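Local atomic coordinates of ribonucleoside-diphosphate reductase subunit beta (Clostridium botulinum, PDB entry 6ZJK), a protein that probably serves as the di-iron, radical-generating small subunit of an enzyme that reduces ribonucleoside diphosphates to deoxyribonucleoside diphosphates. Residues A178-K183 and I197-I202; E204-Y209 and Q270-G275. All coordinates share one frame; numbering follows the deposited sequence.

Contact 1: A178-K183 and I197-I202; sequences AGIYEK and IMANYI
Tyr181 OH and Asn200 OD1 are both held by one side-chain amide, that of Gln110 on helix 90-118: its OE1 bonds the phenol and its NE2 bonds the asparagine oxygen, so a single glutamine satisfies both buried polar ends. The two groups also touch each other without bonding, for Tyr181 OH lies 3.3 Å from Asn200 CG, yet the angles to both amide atoms of Asn200 are too poor for a hydrogen bond. ND2 of Asn200 keeps a weak bond to Ala196 O, one turn back. The side chains of Tyr181 and Asn200 cross at about a right angle, with ring and amide planes 33° apart. Tyr181 CG sits anti to its own carbonyl carbon (chi1 -73°), which lets the ring reach across until its CE1 comes 3.8 Å from Ala199 CB. That methyl is also met by Ile180 CG2, at 4.0 Å, where the backbones run closest. The small alanine thus receives two larger neighbours; the axes of 178-183 and 197-202 approach to 10.0 Å and run at 152°. Beyond the pair, Glu182 OE2 bonds Ile28 N of the second subunit. This is a near-antiparallel helical hairpin in the ferritin-like helical fold of R2 proteins.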
ATOM      1  N   ALA A 178       1.060  -5.165  20.118  1.00 55.06           N
ATOM      2  CA  ALA A 178       0.332  -5.955  19.125  1.00 54.34           C
ATOM      3  C   ALA A 178      -1.048  -6.362  19.620  1.00 52.80           C
ATOM      4  O   ALA A 178      -1.972  -6.510  18.813  1.00 54.19           O
ATOM      5  CB  ALA A 178       1.140  -7.204  18.745  1.00 45.74           C
ATOM      6  N   GLY A 179      -1.206  -6.538  20.931  1.00 52.42           N
ATOM      7  CA  GLY A 179      -2.477  -6.994  21.477  1.00 53.46           C
ATOM      8  C   GLY A 179      -3.628  -6.022  21.288  1.00 56.09           C
ATOM      9  O   GLY A 179      -4.784  -6.441  21.182  1.00 53.10           O
ATOM     10  N   ILE A 180      -3.342  -4.718  21.265  1.00 48.72           N
ATOM     11  CA  ILE A 180      -4.410  -3.740  21.065  1.00 55.45           C
ATOM     12  C   ILE A 180      -4.948  -3.841  19.647  1.00 56.47           C
ATOM     13  O   ILE A 180      -6.161  -3.868  19.421  1.00 58.59           O
ATOM     14  CB  ILE A 180      -3.907  -2.316  21.370  1.00 50.17           C
ATOM     15  CG1 ILE A 180      -3.349  -2.238  22.802  1.00 53.40           C
ATOM     16  CG2 ILE A 180      -5.016  -1.300  21.124  1.00 49.46           C
ATOM     17  CD1 ILE A 180      -2.768  -0.894  23.154  1.00 54.22           C
ATOM     18  N   TYR A 181      -4.071  -3.991  18.700  1.00 51.82           N
ATOM     19  CA  TYR A 181      -4.493  -4.130  17.371  1.00 55.78           C
ATOM     20  C   TYR A 181      -5.199  -5.448  17.236  1.00 61.59           C
ATOM     21  O   TYR A 181      -6.266  -5.497  16.714  1.00 62.46           O
ATOM     22  CB  TYR A 181      -3.308  -4.078  16.445  1.00 54.49           C
ATOM     23  CG  TYR A 181      -2.669  -2.746  16.248  1.00 51.84           C
ATOM     24  CD1 TYR A 181      -3.299  -1.598  16.602  1.00 49.53           C
ATOM     25  CD2 TYR A 181      -1.439  -2.638  15.691  1.00 50.91           C
ATOM     26  CE1 TYR A 181      -2.716  -0.393  16.415  1.00 45.09           C
ATOM     27  CE2 TYR A 181      -0.851  -1.417  15.495  1.00 50.66           C
ATOM     28  CZ  TYR A 181      -1.520  -0.298  15.862  1.00 51.86           C
ATOM     29  OH  TYR A 181      -0.983   0.907  15.666  1.00 44.79           O
ATOM     30  N   GLU A 182      -4.651  -6.520  17.776  1.00 58.95           N
ATOM     31  CA  GLU A 182      -5.248  -7.837  17.559  1.00 60.26           C
ATOM     32  C   GLU A 182      -6.599  -7.961  18.256  1.00 64.51           C
ATOM     33  O   GLU A 182      -7.451  -8.747  17.825  1.00 64.69           O
ATOM     34  CB  GLU A 182      -4.264  -8.916  18.024  1.00 61.77           C
ATOM     35  CG  GLU A 182      -4.706 -10.371  17.845  1.00 69.70           C
ATOM     36  CD  GLU A 182      -4.392 -10.928  16.461  1.00 70.90           C
ATOM     37  OE1 GLU A 182      -5.022 -11.938  16.080  1.00 77.49           O
ATOM     38  OE2 GLU A 182      -3.505 -10.380  15.764  1.00 67.48           O
ATOM     39  N   LYS A 183      -6.894  -7.114  19.242  1.00 61.48           N
ATOM     40  CA  LYS A 183      -8.241  -7.279  19.770  1.00 61.90           C
ATOM     41  C   LYS A 183      -9.277  -6.727  18.798  1.00 68.02           C
ATOM     42  O   LYS A 183     -10.350  -7.316  18.614  1.00 67.70           O
ATOM     43  CB  LYS A 183      -8.348  -6.550  21.107  1.00 64.63           C
ATOM     44  CG  LYS A 183      -9.730  -6.509  21.732  1.00 66.65           C
ATOM     45  CD  LYS A 183      -9.780  -7.109  23.115  1.00 77.39           C
ATOM     46  CE  LYS A 183     -11.210  -7.498  23.433  1.00 78.15           C
ATOM     47  NZ  LYS A 183     -11.247  -8.630  24.418  1.00 84.03           N
ATOM     48  N   ILE A 197      -7.332   3.153  16.799  1.00 44.22           N
ATOM     49  CA  ILE A 197      -6.967   4.336  16.098  1.00 41.94           C
ATOM     50  C   ILE A 197      -6.096   5.169  16.984  1.00 41.70           C
ATOM     51  O   ILE A 197      -5.148   5.701  16.573  1.00 42.89           O
ATOM     52  CB  ILE A 197      -8.201   5.150  15.670  1.00 45.36           C
ATOM     53  CG1 ILE A 197      -9.067   4.374  14.695  1.00 49.87           C
ATOM     54  CG2 ILE A 197      -7.793   6.472  15.097  1.00 38.55           C
ATOM     55  CD1 ILE A 197      -8.534   4.243  13.328  1.00 50.18           C
ATOM     56  N   MET A 198      -6.434   5.233  18.242  1.00 42.78           N
ATOM     57  CA  MET A 198      -5.673   5.996  19.195  1.00 45.85           C
ATOM     58  C   MET A 198      -4.310   5.336  19.413  1.00 41.35           C
ATOM     59  O   MET A 198      -3.350   5.987  19.537  1.00 39.27           O
ATOM     60  CB  MET A 198      -6.509   6.205  20.470  1.00 43.09           C
ATOM     61  CG  MET A 198      -5.968   7.099  21.545  1.00 47.93           C
ATOM     62  SD  MET A 198      -5.544   8.749  21.201  1.00 44.81           S
ATOM     63  CE  MET A 198      -4.498   9.123  22.540  1.00 44.91           C
ATOM     64  N   ALA A 199      -4.261   4.021  19.383  1.00 42.82           N
ATOM     65  CA  ALA A 199      -3.008   3.287  19.508  1.00 39.79           C
ATOM     66  C   ALA A 199      -2.034   3.666  18.416  1.00 44.71           C
ATOM     67  O   ALA A 199      -0.902   3.939  18.669  1.00 42.95           O
ATOM     68  CB  ALA A 199      -3.274   1.837  19.468  1.00 43.62           C
ATOM     69  N   ASN A 200      -2.506   3.690  17.185  1.00 41.30           N
ATOM     70  CA  ASN A 200      -1.719   4.121  16.087  1.00 36.53           C
ATOM     71  C   ASN A 200      -1.141   5.469  16.296  1.00 39.03           C
ATOM     72  O   ASN A 200      -0.025   5.675  16.029  1.00 40.74           O
ATOM     73  CB  ASN A 200      -2.620   4.274  14.900  1.00 44.83           C
ATOM     74  CG  ASN A 200      -2.424   3.235  13.884  1.00 52.49           C
ATOM     75  OD1 ASN A 200      -1.491   3.273  13.160  1.00 58.72           O
ATOM     76  ND2 ASN A 200      -3.324   2.302  13.827  1.00 51.24           N
ATOM     77  N   TYR A 201      -1.963   6.423  16.712  1.00 40.39           N
ATOM     78  CA  TYR A 201      -1.548   7.796  16.943  1.00 40.44           C
ATOM     79  C   TYR A 201      -0.431   7.848  17.973  1.00 39.23           C
ATOM     80  O   TYR A 201       0.534   8.487  17.790  1.00 38.43           O
ATOM     81  CB  TYR A 201      -2.764   8.675  17.312  1.00 41.46           C
ATOM     82  CG  TYR A 201      -2.503  10.132  17.511  1.00 43.78           C
ATOM     83  CD1 TYR A 201      -1.916  10.863  16.560  1.00 41.88           C
ATOM     84  CD2 TYR A 201      -2.873  10.770  18.669  1.00 46.21           C
ATOM     85  CE1 TYR A 201      -1.646  12.170  16.755  1.00 45.67           C
ATOM     86  CE2 TYR A 201      -2.626  12.088  18.857  1.00 39.93           C
ATOM     87  CZ  TYR A 201      -2.023  12.780  17.889  1.00 44.31           C
ATOM     88  OH  TYR A 201      -1.728  14.045  18.003  1.00 36.56           O
ATOM     89  N   ILE A 202      -0.573   7.105  19.037  1.00 38.54           N
ATOM     90  CA  ILE A 202       0.451   7.039  20.059  1.00 42.45           C
ATOM     91  C   ILE A 202       1.753   6.472  19.507  1.00 39.53           C
ATOM     92  O   ILE A 202       2.758   7.064  19.646  1.00 39.60           O
ATOM     93  CB  ILE A 202      -0.020   6.225  21.243  1.00 42.78           C
ATOM     94  CG1 ILE A 202      -1.047   7.009  22.022  1.00 40.64           C
ATOM     95  CG2 ILE A 202       1.141   5.869  22.124  1.00 39.87           C
ATOM     96  CD1 ILE A 202      -1.902   6.178  22.901  1.00 40.25           C
TER

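Contact 2: E204-Y209 and Q270-G275; sequences EGIYFY and QMMRMG. With FE (Fe (III) ion), chain G.
Behind the di-iron site, helix 190-220, which carries the iron ligand Glu204, rests on helix 262-287 through two buried pairs, Ile206 with Met272 and Tyr207 with Gly275. Ile206 CG1 lies 3.9 Å from Met272 SD, and its terminal CD1 is 4.2 Å from the same sulfur. The methionine CG stands anti to its backbone N, after which the chain bends at both chi2 (64°) and chi3 (86°), presenting the sulfur to the isoleucine branch while the two side chains meet at a slant. Arg310 of helix 296-313 packs against both residues. One residue on, Tyr207 brings its phenol oxygen over the backbone of the other helix: Tyr207 OH stands 3.6 Å from Gly275 CA, an approach that the absence of a side chain helps to accommodate. Gly275 O lies at the ring edge, in plane, 3.7 Å from Tyr207 CE1, and Arg173 adds a cation-pi contact. Away from this packing, Glu204 binds iron through a single carboxylate oxygen, OE2, at 2.1 Å. A water sits 2.2 Å from the metal, and Glu137, Glu238 and His241 complete the shell. A wider pi-type turn spans residues 204-207, between ligand and packing side. Such a carboxylate-rich iron site enclosed by long helices is characteristic of the ferritin-like di-iron proteins, R2 among them.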
ATOM      1  N   GLU A 204       3.028   6.349  16.508  1.00 42.68           N
ATOM      2  CA  GLU A 204       3.710   7.256  15.638  1.00 39.38           C
ATOM      3  C   GLU A 204       4.166   8.547  16.231  1.00 42.03           C
ATOM      4  O   GLU A 204       5.171   9.041  15.876  1.00 41.31           O
ATOM      5  CB  GLU A 204       2.767   7.561  14.511  1.00 44.44           C
ATOM      6  CG  GLU A 204       2.281   6.276  13.881  1.00 50.37           C
ATOM      7  CD  GLU A 204       1.918   6.371  12.433  1.00 45.22           C
ATOM      8  OE1 GLU A 204       0.979   7.079  12.169  1.00 46.20           O
ATOM      9  OE2 GLU A 204       2.557   5.718  11.602  1.00 42.88           O
ATOM     10  N   GLY A 205       3.376   9.113  17.114  1.00 39.72           N
ATOM     11  CA  GLY A 205       3.718  10.390  17.702  1.00 37.16           C
ATOM     12  C   GLY A 205       4.554  10.311  18.953  1.00 40.51           C
ATOM     13  O   GLY A 205       5.038  11.347  19.423  1.00 38.73           O
ATOM     14  N   ILE A 206       4.738   9.111  19.515  1.00 34.84           N
ATOM     15  CA  ILE A 206       5.497   8.966  20.759  1.00 36.54           C
ATOM     16  C   ILE A 206       6.639   7.955  20.606  1.00 40.60           C
ATOM     17  O   ILE A 206       7.807   8.302  20.816  1.00 35.36           O
ATOM     18  CB  ILE A 206       4.580   8.567  21.921  1.00 33.53           C
ATOM     19  CG1 ILE A 206       3.489   9.638  22.132  1.00 38.77           C
ATOM     20  CG2 ILE A 206       5.403   8.377  23.216  1.00 40.00           C
ATOM     21  CD1 ILE A 206       4.030  11.012  22.509  1.00 36.15           C
ATOM     22  N   TYR A 207       6.320   6.707  20.228  1.00 36.71           N
ATOM     23  CA  TYR A 207       7.351   5.663  20.228  1.00 39.37           C
ATOM     24  C   TYR A 207       8.434   5.969  19.201  1.00 43.23           C
ATOM     25  O   TYR A 207       9.623   5.893  19.513  1.00 41.15           O
ATOM     26  CB  TYR A 207       6.746   4.274  19.965  1.00 44.86           C
ATOM     27  CG  TYR A 207       5.657   3.850  20.940  1.00 43.68           C
ATOM     28  CD1 TYR A 207       5.582   4.394  22.216  1.00 45.00           C
ATOM     29  CD2 TYR A 207       4.689   2.920  20.570  1.00 42.94           C
ATOM     30  CE1 TYR A 207       4.576   4.015  23.102  1.00 42.89           C
ATOM     31  CE2 TYR A 207       3.681   2.535  21.450  1.00 44.80           C
ATOM     32  CZ  TYR A 207       3.629   3.089  22.712  1.00 47.14           C
ATOM     33  OH  TYR A 207       2.638   2.720  23.600  1.00 45.09           O
ATOM     34  N   PHE A 208       8.023   6.434  18.047  1.00 39.76           N
ATOM     35  CA  PHE A 208       8.963   6.715  17.043  1.00 43.23           C
ATOM     36  C   PHE A 208       9.818   7.904  17.355  1.00 40.45           C
ATOM     37  O   PHE A 208      10.947   7.900  17.039  1.00 42.29           O
ATOM     38  CB  PHE A 208       8.332   6.776  15.642  1.00 36.09           C
ATOM     39  CG  PHE A 208       8.546   5.549  14.844  1.00 45.76           C
ATOM     40  CD1 PHE A 208       9.707   5.337  14.185  1.00 41.99           C
ATOM     41  CD2 PHE A 208       7.617   4.608  14.800  1.00 47.29           C
ATOM     42  CE1 PHE A 208       9.901   4.189  13.495  1.00 46.11           C
ATOM     43  CE2 PHE A 208       7.807   3.450  14.129  1.00 40.62           C
ATOM     44  CZ  PHE A 208       8.952   3.251  13.480  1.00 41.40           C
ATOM     45  N   TYR A 209       9.248   8.926  17.960  1.00 41.06           N
ATOM     46  CA  TYR A 209       9.968  10.145  18.310  1.00 44.35           C
ATOM     47  C   TYR A 209      11.036   9.859  19.341  1.00 38.24           C
ATOM     48  O   TYR A 209      12.056  10.403  19.306  1.00 41.63           O
ATOM     49  CB  TYR A 209       9.009  11.288  18.670  1.00 37.87           C
ATOM     50  CG  TYR A 209       8.525  11.996  17.449  1.00 37.88           C
ATOM     51  CD1 TYR A 209       7.536  11.480  16.697  1.00 36.91           C
ATOM     52  CD2 TYR A 209       9.094  13.145  17.038  1.00 43.85           C
ATOM     53  CE1 TYR A 209       7.106  12.094  15.559  1.00 41.38           C
ATOM     54  CE2 TYR A 209       8.674  13.776  15.905  1.00 42.72           C
ATOM     55  CZ  TYR A 209       7.679  13.223  15.172  1.00 45.09           C
ATOM     56  OH  TYR A 209       7.274  13.828  14.063  1.00 47.34           O
ATOM     57  N   GLN A 270      -5.759   8.185  29.077  1.00 49.75           N
ATOM     58  CA  GLN A 270      -5.068   7.190  29.846  1.00 50.92           C
ATOM     59  C   GLN A 270      -4.204   6.279  29.004  1.00 54.63           C
ATOM     60  O   GLN A 270      -3.227   5.766  29.478  1.00 51.72           O
ATOM     61  CB  GLN A 270      -6.023   6.346  30.642  1.00 52.61           C
ATOM     62  CG  GLN A 270      -6.647   7.086  31.792  1.00 53.93           C
ATOM     63  CD  GLN A 270      -5.663   7.718  32.735  1.00 62.49           C
ATOM     64  OE1 GLN A 270      -4.913   7.037  33.369  1.00 56.79           O
ATOM     65  NE2 GLN A 270      -5.708   9.021  32.857  1.00 55.26           N
ATOM     66  N   MET A 271      -4.560   6.106  27.738  1.00 48.63           N
ATOM     67  CA  MET A 271      -3.809   5.312  26.808  1.00 46.22           C
ATOM     68  C   MET A 271      -2.546   6.047  26.577  1.00 46.19           C
ATOM     69  O   MET A 271      -1.527   5.475  26.553  1.00 49.89           O
ATOM     70  CB  MET A 271      -4.560   5.144  25.495  1.00 49.03           C
ATOM     71  CG  MET A 271      -5.735   4.201  25.552  1.00 48.64           C
ATOM     72  SD  MET A 271      -6.420   3.698  23.986  1.00 50.80           S
ATOM     73  CE  MET A 271      -5.035   2.957  23.221  1.00 45.65           C
ATOM     74  N   MET A 272      -2.610   7.328  26.400  1.00 44.77           N
ATOM     75  CA  MET A 272      -1.438   8.088  26.221  1.00 46.85           C
ATOM     76  C   MET A 272      -0.546   8.065  27.477  1.00 52.33           C
ATOM     77  O   MET A 272       0.630   8.062  27.357  1.00 48.94           O
ATOM     78  CB  MET A 272      -1.844   9.470  25.859  1.00 38.13           C
ATOM     79  CG  MET A 272      -0.768  10.459  25.680  1.00 42.02           C
ATOM     80  SD  MET A 272       0.366  10.174  24.347  1.00 44.81           S
ATOM     81  CE  MET A 272      -0.394  10.894  22.939  1.00 40.78           C
ATOM     82  N   ARG A 273      -1.142   8.094  28.666  1.00 46.88           N
ATOM     83  CA  ARG A 273      -0.412   8.044  29.918  1.00 49.51           C
ATOM     84  C   ARG A 273       0.397   6.762  29.999  1.00 50.51           C
ATOM     85  O   ARG A 273       1.524   6.798  30.295  1.00 48.58           O
ATOM     86  CB  ARG A 273      -1.340   8.175  31.121  1.00 49.68           C
ATOM     87  CG  ARG A 273      -0.621   8.417  32.441  1.00 58.30           C
ATOM     88  CD  ARG A 273      -1.484   8.317  33.665  1.00 58.39           C
ATOM     89  NE  ARG A 273      -2.106   7.013  33.725  1.00 64.84           N
ATOM     90  CZ  ARG A 273      -1.561   5.975  34.316  1.00 71.21           C
ATOM     91  NH1 ARG A 273      -0.415   6.131  34.927  1.00 74.68           N
ATOM     92  NH2 ARG A 273      -2.140   4.793  34.309  1.00 74.62           N
ATOM     93  N   MET A 274      -0.225   5.644  29.718  1.00 53.25           N
ATOM     94  CA  MET A 274       0.540   4.439  29.821  1.00 59.94           C
ATOM     95  C   MET A 274       1.577   4.358  28.743  1.00 53.77           C
ATOM     96  O   MET A 274       2.710   4.103  28.998  1.00 54.48           O
ATOM     97  CB  MET A 274      -0.360   3.262  29.635  1.00 57.32           C
ATOM     98  CG  MET A 274      -1.357   3.004  30.724  1.00 69.62           C
ATOM     99  SD  MET A 274      -0.650   2.304  32.218  1.00104.10           S
ATOM    100  CE  MET A 274      -2.106   2.228  33.235  1.00 79.44           C
ATOM    101  N   GLY A 275       1.338   4.806  27.537  1.00 47.70           N
ATOM    102  CA  GLY A 275       2.327   4.831  26.511  1.00 47.27           C
ATOM    103  C   GLY A 275       3.496   5.656  26.883  1.00 49.66           C
ATOM    104  O   GLY A 275       4.568   5.264  26.616  1.00 45.27           O
TER
HETATM  105 FE    FE G 403       4.350   5.792  10.434  1.00 43.13          FE
HETATM  106  O   HOH W   1       6.239   6.456   9.626  0.70 38.53           O

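In the fold
Helix 190-220 serves both contacts, first against its hairpin partner 168-186 and then against helix 262-287, remote in sequence. Contact 1 is only partly buried and lies beside the second subunit, whereas the touching residues of contact 2 are all buried and its segments meet no other chain. They join directly: Ile202 CD1 packs 3.7 Å from Met271 C, and Ile202 CG2 lies 3.8 Å from Tyr207 CZ. Their chemistry divides accordingly, contact 1 combining small apolar packing with amide and phenol groups served by Gln110, contact 2 relying on sulfur, aliphatic and glycine-backbone packing. Gln110 also makes a weak bond to Glu204, a weak link between the polar groups of contact 1 and that iron ligand.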